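Local coordinates for protein UTP-glucose-1-phosphate uridylyltransferase 2 (Trypanosoma brucei, PDB 3GUE) that probably catalyses the transfer of a uridylyl group from UTP to glucose 1-phosphate, giving UDP-glucose and diphosphate, at residues L13-K18 with R164-R169; F174-E179 with Q341-Y346. All blocks are in the same frame, centred on the assembly; numbering follows the deposited sequence.

Contact 1 sets the N-terminal helix 10-21 against strand 165-169, and contact 2 sets the loop that follows that strand against segment 341-346, which leads into strand 344-349. Their centres lie 11 Å apart, and the two strands are neighbours in one antiparallel sheet, joined by a probable hydrogen bond from Y346 N to I168 O (2.8 Å). A second probable bond, R169 N to F174 O (2.9 Å), ties the loop of contact 2 back to the strand of contact 1. Both contacts lie away from the UDP-glucose site; in contact 1 the side chain of P166 is about 13 Å from the bound UDP-glucose. V165 in contact 1 does line the pocket occupied by a dithiol molecule.

Contact 1. Residues L13-K18 with R164-R169; sequences LACLEK and RVPKIR
C15 faces the strand from the helix and meets it at two points, its sulfur on I168 and its CB on P166. The thiol arm stands beside the backbone N of C15, with SG anti to the carbonyl carbon (chi1 -61°), and this carries SG to the branch methyl CG2 of I168 at 3.7 Å. I168 meets the sulfur with that methyl alone. C15 CB lies 4.3 Å from P166 CG, at the outer corner of the proline ring.

One helical turn on, K18 approaches the same ring by another corner. With CG anti to the backbone N (chi1 -176°) and the later torsions also near 180°, the chain runs out past the proline and sets CD 4.3 Å from P166 CB. Its amine continues beyond the ring to a salt bridge with E185, so the lysine gives the strand its methylenes and spends its charge on a different partner. No hydrogen bond joins the two segments, which meet through carbon and sulfur atoms alone. F32 of helix 26-40 touches both C15 and I168, and W186 touches both K18 and P166. This is helix-on-sheet packing: one side of the N-terminal helix 10-21 leans on strand 165-169, an inner strand of a four-stranded antiparallel sheet in this GT-A type nucleotidyltransferase.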
ATOM      1  N   LEU A  13      29.781  -6.905   3.930  1.00 23.24           N
ATOM      2  CA  LEU A  13      30.108  -8.308   4.177  1.00 22.34           C
ATOM      3  C   LEU A  13      29.303  -8.891   5.359  1.00 22.22           C
ATOM      4  O   LEU A  13      28.776 -10.024   5.293  1.00 21.29           O
ATOM      5  CB  LEU A  13      31.640  -8.462   4.373  1.00 22.84           C
ATOM      6  CG  LEU A  13      32.179  -9.886   4.340  1.00 23.71           C
ATOM      7  CD1 LEU A  13      31.790 -10.451   2.999  1.00 25.52           C
ATOM      8  CD2 LEU A  13      33.717  -9.881   4.584  1.00 23.27           C
ATOM      9  N   ALA A  14      29.192  -8.103   6.432  1.00 21.48           N
ATOM     10  CA  ALA A  14      28.317  -8.448   7.550  1.00 21.21           C
ATOM     11  C   ALA A  14      26.839  -8.645   7.125  1.00 20.59           C
ATOM     12  O   ALA A  14      26.206  -9.619   7.572  1.00 21.52           O
ATOM     13  CB  ALA A  14      28.437  -7.394   8.695  1.00 20.91           C
ATOM     14  N   CYS A  15      26.308  -7.747   6.278  1.00 20.24           N
ATOM     15  CA  CYS A  15      24.936  -7.880   5.746  1.00 21.46           C
ATOM     16  C   CYS A  15      24.863  -9.131   4.881  1.00 22.04           C
ATOM     17  O   CYS A  15      23.888  -9.873   4.944  1.00 22.79           O
ATOM     18  CB  CYS A  15      24.462  -6.662   4.919  1.00 20.29           C
ATOM     19  SG  CYS A  15      24.396  -5.079   5.818  1.00 21.46           S
ATOM     20  N   LEU A  16      25.916  -9.357   4.107  1.00 22.94           N
ATOM     21  CA  LEU A  16      25.950 -10.470   3.140  1.00 23.78           C
ATOM     22  C   LEU A  16      25.827 -11.781   3.863  1.00 23.99           C
ATOM     23  O   LEU A  16      24.990 -12.620   3.500  1.00 24.09           O
ATOM     24  CB  LEU A  16      27.239 -10.430   2.300  1.00 24.14           C
ATOM     25  CG  LEU A  16      27.465 -11.498   1.223  1.00 24.05           C
ATOM     26  CD1 LEU A  16      28.494 -10.983   0.258  1.00 27.04           C
ATOM     27  CD2 LEU A  16      27.944 -12.839   1.830  1.00 26.53           C
ATOM     28  N   GLU A  17      26.658 -11.945   4.901  1.00 24.99           N
ATOM     29  CA  GLU A  17      26.758 -13.182   5.641  1.00 25.93           C
ATOM     30  C   GLU A  17      25.503 -13.449   6.432  1.00 25.43           C
ATOM     31  O   GLU A  17      25.040 -14.577   6.469  1.00 26.09           O
ATOM     32  CB  GLU A  17      28.009 -13.189   6.547  1.00 26.36           C
ATOM     33  CG  GLU A  17      29.319 -13.440   5.797  1.00 26.48           C
ATOM     34  CD  GLU A  17      30.596 -13.334   6.654  1.00 28.71           C
ATOM     35  OE1 GLU A  17      30.555 -12.881   7.819  1.00 30.27           O
ATOM     36  OE2 GLU A  17      31.665 -13.715   6.129  1.00 32.26           O
ATOM     37  N   LYS A  18      24.944 -12.404   7.052  1.00 25.35           N
ATOM     38  CA  LYS A  18      23.692 -12.522   7.796  1.00 25.14           C
ATOM     39  C   LYS A  18      22.519 -12.905   6.876  1.00 25.87           C
ATOM     40  O   LYS A  18      21.631 -13.659   7.290  1.00 26.51           O
ATOM     41  CB  LYS A  18      23.373 -11.202   8.515  1.00 24.99           C
ATOM     42  CG  LYS A  18      22.136 -11.238   9.411  1.00 25.73           C
ATOM     43  CD  LYS A  18      21.971  -9.949  10.217  1.00 24.02           C
ATOM     44  CE  LYS A  18      21.082 -10.167  11.463  1.00 22.74           C
ATOM     45  NZ  LYS A  18      21.139  -8.925  12.306  1.00 22.50           N
ATOM     46  N   ARG A 164      13.546 -10.815   2.618  1.00 27.81           N
ATOM     47  CA  ARG A 164      13.807  -9.950   3.774  1.00 28.10           C
ATOM     48  C   ARG A 164      15.245  -9.467   3.774  1.00 27.63           C
ATOM     49  O   ARG A 164      16.154 -10.141   3.252  1.00 28.35           O
ATOM     50  CB  ARG A 164      13.463 -10.608   5.105  1.00 27.23           C
ATOM     51  CG  ARG A 164      14.050 -11.984   5.347  1.00 30.75           C
ATOM     52  CD  ARG A 164      13.721 -12.397   6.780  1.00 33.21           C
ATOM     53  NE  ARG A 164      14.585 -13.470   7.276  1.00 38.47           N
ATOM     54  CZ  ARG A 164      14.556 -13.914   8.534  1.00 38.97           C
ATOM     55  NH1 ARG A 164      13.701 -13.386   9.408  1.00 39.41           N
ATOM     56  NH2 ARG A 164      15.367 -14.893   8.918  1.00 40.47           N
ATOM     57  N   VAL A 165      15.424  -8.291   4.371  1.00 27.75           N
ATOM     58  CA  VAL A 165      16.695  -7.601   4.366  1.00 27.27           C
ATOM     59  C   VAL A 165      16.978  -7.103   5.797  1.00 26.51           C
ATOM     60  O   VAL A 165      16.056  -6.792   6.545  1.00 26.98           O
ATOM     61  CB  VAL A 165      16.760  -6.441   3.270  1.00 27.30           C
ATOM     62  CG1 VAL A 165      16.327  -6.940   1.890  1.00 28.55           C
ATOM     63  CG2 VAL A 165      15.945  -5.234   3.631  1.00 25.60           C
ATOM     64  N   PRO A 166      18.254  -7.051   6.204  1.00 26.28           N
ATOM     65  CA  PRO A 166      18.407  -6.520   7.563  1.00 25.87           C
ATOM     66  C   PRO A 166      18.243  -5.001   7.619  1.00 25.33           C
ATOM     67  O   PRO A 166      18.539  -4.303   6.638  1.00 25.20           O
ATOM     68  CB  PRO A 166      19.851  -6.928   7.920  1.00 26.46           C
ATOM     69  CG  PRO A 166      20.569  -6.925   6.638  1.00 26.45           C
ATOM     70  CD  PRO A 166      19.557  -7.424   5.606  1.00 25.96           C
ATOM     71  N   LYS A 167      17.695  -4.512   8.728  1.00 25.61           N
ATOM     72  CA  LYS A 167      17.750  -3.098   9.088  1.00 25.27           C
ATOM     73  C   LYS A 167      19.221  -2.847   9.374  1.00 25.34           C
ATOM     74  O   LYS A 167      19.904  -3.735   9.894  1.00 24.61           O
ATOM     75  CB  LYS A 167      16.957  -2.832  10.354  1.00 25.35           C
ATOM     76  CG  LYS A 167      15.463  -3.081  10.206  1.00 24.59           C
ATOM     77  CD  LYS A 167      14.787  -2.871  11.542  1.00 26.32           C
ATOM     78  CE  LYS A 167      13.334  -3.319  11.479  1.00 24.50           C
ATOM     79  NZ  LYS A 167      12.608  -3.008  12.750  1.00 25.50           N
ATOM     80  N   ILE A 168      19.734  -1.685   8.988  1.00 24.80           N
ATOM     81  CA  ILE A 168      21.174  -1.439   9.135  1.00 25.14           C
ATOM     82  C   ILE A 168      21.358  -0.184  10.010  1.00 25.33           C
ATOM     83  O   ILE A 168      20.544   0.713   9.935  1.00 25.62           O
ATOM     84  CB  ILE A 168      21.898  -1.366   7.758  1.00 26.04           C
ATOM     85  CG1 ILE A 168      21.335  -0.247   6.863  1.00 25.67           C
ATOM     86  CG2 ILE A 168      21.796  -2.753   7.005  1.00 27.06           C
ATOM     87  CD1 ILE A 168      22.352   0.258   5.822  1.00 24.02           C
ATOM     88  N   ARG A 169      22.389  -0.150  10.850  1.00 24.77           N
ATOM     89  CA  ARG A 169      22.591   0.979  11.775  1.00 24.94           C
ATOM     90  C   ARG A 169      22.850   2.265  10.986  1.00 25.52           C
ATOM     91  O   ARG A 169      23.615   2.266  10.009  1.00 26.58           O
ATOM     92  CB  ARG A 169      23.770   0.712  12.717  1.00 24.16           C
ATOM     93  CG  ARG A 169      23.693  -0.517  13.638  1.00 22.93           C
ATOM     94  CD  ARG A 169      24.987  -0.605  14.514  1.00 23.92           C
ATOM     95  NE  ARG A 169      25.233   0.614  15.315  1.00 25.43           N
ATOM     96  CZ  ARG A 169      25.105   0.720  16.637  1.00 25.23           C
ATOM     97  NH1 ARG A 169      24.753  -0.327  17.373  1.00 26.36           N
ATOM     98  NH2 ARG A 169      25.370   1.878  17.237  1.00 24.60           N
TER

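Contact 2. Residues F174-E179 with Q341-Y346; sequences FPVTYE and QSTKVY
V176 reaches from the loop to V345, and both of its branches as well as its CB converge on one methyl there. Starting at the root, V176 CB lies 3.8 Å from V345 CG1. Of the two methyls, CG1 is the more distant from that same carbon, at 4.1 Å. CG2, anti to the backbone N of V176, goes further: it touches V345 CG1 at 3.8 Å and also meets T343 CG2 at 3.9 Å. The two side chains cross at about a right angle, with V345 CG1 set against the fork of V176, whereas V176 and T343 slide past one another in opposite directions.

Segment 174-179 belongs to the connection between strands 165-169 and 186-187, adjacent in the four-stranded antiparallel sheet, and here it doubles back to pack on V345 of strand 344-349, the neighbour of 165-169 on its other edge, and on the residues leading into it. K167 helps to place V176, through a backbone hydrogen bond and by side-chain contact.

Two residues along, Y178 approaches S342 obliquely, its ring atom CE1 4.5 Å from S342 CB. The polar ends of this looser pair share a partner: N336 hydrogen-bonds Y178 OH through its side chain and S342 OG through its backbone N, and S342 OG also bonds to the carbonyl of D339.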
ATOM      1  N   PHE A 174      26.231  -1.436   9.583  1.00 25.33           N
ATOM      2  CA  PHE A 174      26.215  -2.874   9.898  1.00 25.95           C
ATOM      3  C   PHE A 174      24.791  -3.346  10.128  1.00 25.80           C
ATOM      4  O   PHE A 174      23.969  -2.557  10.536  1.00 26.42           O
ATOM      5  CB  PHE A 174      27.071  -3.150  11.126  1.00 25.62           C
ATOM      6  CG  PHE A 174      28.530  -3.403  10.794  1.00 24.80           C
ATOM      7  CD1 PHE A 174      29.067  -4.678  10.903  1.00 25.19           C
ATOM      8  CD2 PHE A 174      29.349  -2.357  10.364  1.00 21.70           C
ATOM      9  CE1 PHE A 174      30.423  -4.915  10.586  1.00 23.83           C
ATOM     10  CE2 PHE A 174      30.692  -2.565  10.036  1.00 23.51           C
ATOM     11  CZ  PHE A 174      31.229  -3.850  10.134  1.00 23.47           C
ATOM     12  N   PRO A 175      24.485  -4.635   9.885  1.00 26.50           N
ATOM     13  CA  PRO A 175      23.126  -5.022  10.302  1.00 26.69           C
ATOM     14  C   PRO A 175      22.983  -4.866  11.819  1.00 26.73           C
ATOM     15  O   PRO A 175      23.904  -5.189  12.592  1.00 26.52           O
ATOM     16  CB  PRO A 175      23.047  -6.521   9.951  1.00 27.40           C
ATOM     17  CG  PRO A 175      24.165  -6.772   9.021  1.00 26.25           C
ATOM     18  CD  PRO A 175      25.242  -5.771   9.352  1.00 26.34           C
ATOM     19  N   VAL A 176      21.817  -4.380  12.222  1.00 27.13           N
ATOM     20  CA  VAL A 176      21.501  -4.137  13.611  1.00 27.03           C
ATOM     21  C   VAL A 176      21.352  -5.473  14.328  1.00 26.85           C
ATOM     22  O   VAL A 176      20.981  -6.486  13.730  1.00 26.74           O
ATOM     23  CB  VAL A 176      20.247  -3.219  13.750  1.00 27.08           C
ATOM     24  CG1 VAL A 176      18.957  -3.943  13.345  1.00 28.22           C
ATOM     25  CG2 VAL A 176      20.152  -2.582  15.156  1.00 28.24           C
ATOM     26  N   THR A 177      21.694  -5.472  15.601  1.00 26.80           N
ATOM     27  CA  THR A 177      21.353  -6.568  16.513  1.00 27.19           C
ATOM     28  C   THR A 177      20.311  -6.083  17.520  1.00 26.55           C
ATOM     29  O   THR A 177      20.411  -4.964  18.028  1.00 25.65           O
ATOM     30  CB  THR A 177      22.608  -7.101  17.225  1.00 27.19           C
ATOM     31  OG1 THR A 177      23.460  -7.742  16.261  1.00 28.31           O
ATOM     32  CG2 THR A 177      22.242  -8.093  18.316  1.00 29.03           C
ATOM     33  N   TYR A 178      19.289  -6.910  17.755  1.00 26.23           N
ATOM     34  CA  TYR A 178      18.242  -6.638  18.746  1.00 26.43           C
ATOM     35  C   TYR A 178      17.882  -7.937  19.516  1.00 26.66           C
ATOM     36  O   TYR A 178      16.892  -8.620  19.206  1.00 25.99           O
ATOM     37  CB  TYR A 178      16.997  -5.961  18.105  1.00 26.52           C
ATOM     38  CG  TYR A 178      16.066  -5.329  19.112  1.00 27.14           C
ATOM     39  CD1 TYR A 178      16.487  -4.246  19.884  1.00 27.52           C
ATOM     40  CD2 TYR A 178      14.766  -5.822  19.316  1.00 29.74           C
ATOM     41  CE1 TYR A 178      15.659  -3.667  20.828  1.00 27.79           C
ATOM     42  CE2 TYR A 178      13.913  -5.245  20.284  1.00 29.11           C
ATOM     43  CZ  TYR A 178      14.373  -4.161  21.021  1.00 28.13           C
ATOM     44  OH  TYR A 178      13.588  -3.568  21.975  1.00 27.47           O
ATOM     45  N   GLU A 179      18.722  -8.265  20.495  1.00 27.05           N
ATOM     46  CA  GLU A 179      18.635  -9.506  21.303  1.00 28.11           C
ATOM     47  C   GLU A 179      17.266  -9.786  21.932  1.00 28.54           C
ATOM     48  O   GLU A 179      16.797 -10.918  21.913  1.00 28.49           O
ATOM     49  CB  GLU A 179      19.721  -9.524  22.378  1.00 27.81           C
ATOM     50  N   GLN A 341      13.987   5.083  21.774  1.00 28.09           N
ATOM     51  CA  GLN A 341      15.334   5.171  22.304  1.00 27.48           C
ATOM     52  C   GLN A 341      16.170   3.993  21.850  1.00 26.74           C
ATOM     53  O   GLN A 341      17.342   3.907  22.203  1.00 26.95           O
ATOM     54  CB  GLN A 341      15.318   5.244  23.822  1.00 27.90           C
ATOM     55  CG  GLN A 341      14.847   6.589  24.352  1.00 29.41           C
ATOM     56  CD  GLN A 341      14.414   6.532  25.794  1.00 31.93           C
ATOM     57  OE1 GLN A 341      14.894   5.703  26.568  1.00 32.40           O
ATOM     58  NE2 GLN A 341      13.482   7.417  26.166  1.00 31.45           N
ATOM     59  N   SER A 342      15.567   3.083  21.087  1.00 25.61           N
ATOM     60  CA  SER A 342      16.316   1.948  20.530  1.00 25.13           C
ATOM     61  C   SER A 342      17.125   2.414  19.345  1.00 24.64           C
ATOM     62  O   SER A 342      16.813   3.463  18.743  1.00 24.61           O
ATOM     63  CB  SER A 342      15.405   0.760  20.168  1.00 24.41           C
ATOM     64  OG  SER A 342      14.408   1.105  19.218  1.00 23.94           O
ATOM     65  N   THR A 343      18.166   1.633  19.031  1.00 23.93           N
ATOM     66  CA  THR A 343      19.121   1.919  17.958  1.00 23.32           C
ATOM     67  C   THR A 343      18.469   2.450  16.678  1.00 22.85           C
ATOM     68  O   THR A 343      17.571   1.809  16.117  1.00 23.18           O
ATOM     69  CB  THR A 343      20.009   0.672  17.639  1.00 23.77           C
ATOM     70  OG1 THR A 343      20.707   0.259  18.828  1.00 24.66           O
ATOM     71  CG2 THR A 343      21.052   0.971  16.515  1.00 21.27           C
ATOM     72  N   LYS A 344      18.956   3.606  16.220  1.00 22.10           N
ATOM     73  CA  LYS A 344      18.516   4.235  14.975  1.00 22.65           C
ATOM     74  C   LYS A 344      19.055   3.487  13.752  1.00 21.83           C
ATOM     75  O   LYS A 344      20.252   3.206  13.672  1.00 22.04           O
ATOM     76  CB  LYS A 344      18.989   5.690  14.915  1.00 23.04           C
ATOM     77  CG  LYS A 344      18.397   6.638  15.945  1.00 24.19           C
ATOM     78  CD  LYS A 344      18.718   8.067  15.508  1.00 24.76           C
ATOM     79  CE  LYS A 344      18.015   9.085  16.372  1.00 26.73           C
ATOM     80  NZ  LYS A 344      18.927   9.724  17.341  1.00 26.82           N
ATOM     81  N   VAL A 345      18.158   3.184  12.815  1.00 22.54           N
ATOM     82  CA  VAL A 345      18.472   2.356  11.653  1.00 22.01           C
ATOM     83  C   VAL A 345      17.938   2.959  10.362  1.00 23.21           C
ATOM     84  O   VAL A 345      17.223   3.968  10.368  1.00 24.03           O
ATOM     85  CB  VAL A 345      17.966   0.862  11.786  1.00 21.74           C
ATOM     86  CG1 VAL A 345      18.698   0.142  12.943  1.00 18.09           C
ATOM     87  CG2 VAL A 345      16.445   0.778  11.958  1.00 20.70           C
ATOM     88  N   TYR A 346      18.287   2.313   9.260  1.00 23.65           N
ATOM     89  CA  TYR A 346      17.791   2.673   7.952  1.00 24.73           C
ATOM     90  C   TYR A 346      17.208   1.408   7.322  1.00 25.36           C
ATOM     91  O   TYR A 346      17.861   0.365   7.304  1.00 25.28           O
ATOM     92  CB  TYR A 346      18.918   3.205   7.057  1.00 24.42           C
ATOM     93  CG  TYR A 346      19.482   4.588   7.351  1.00 25.36           C
ATOM     94  CD1 TYR A 346      18.654   5.710   7.449  1.00 26.99           C
ATOM     95  CD2 TYR A 346      20.878   4.787   7.421  1.00 25.68           C
ATOM     96  CE1 TYR A 346      19.198   7.004   7.674  1.00 26.90           C
ATOM     97  CE2 TYR A 346      21.428   6.062   7.637  1.00 26.78           C
ATOM     98  CZ  TYR A 346      20.591   7.159   7.769  1.00 28.23           C
ATOM     99  OH  TYR A 346      21.138   8.405   8.002  1.00 25.56           O
TER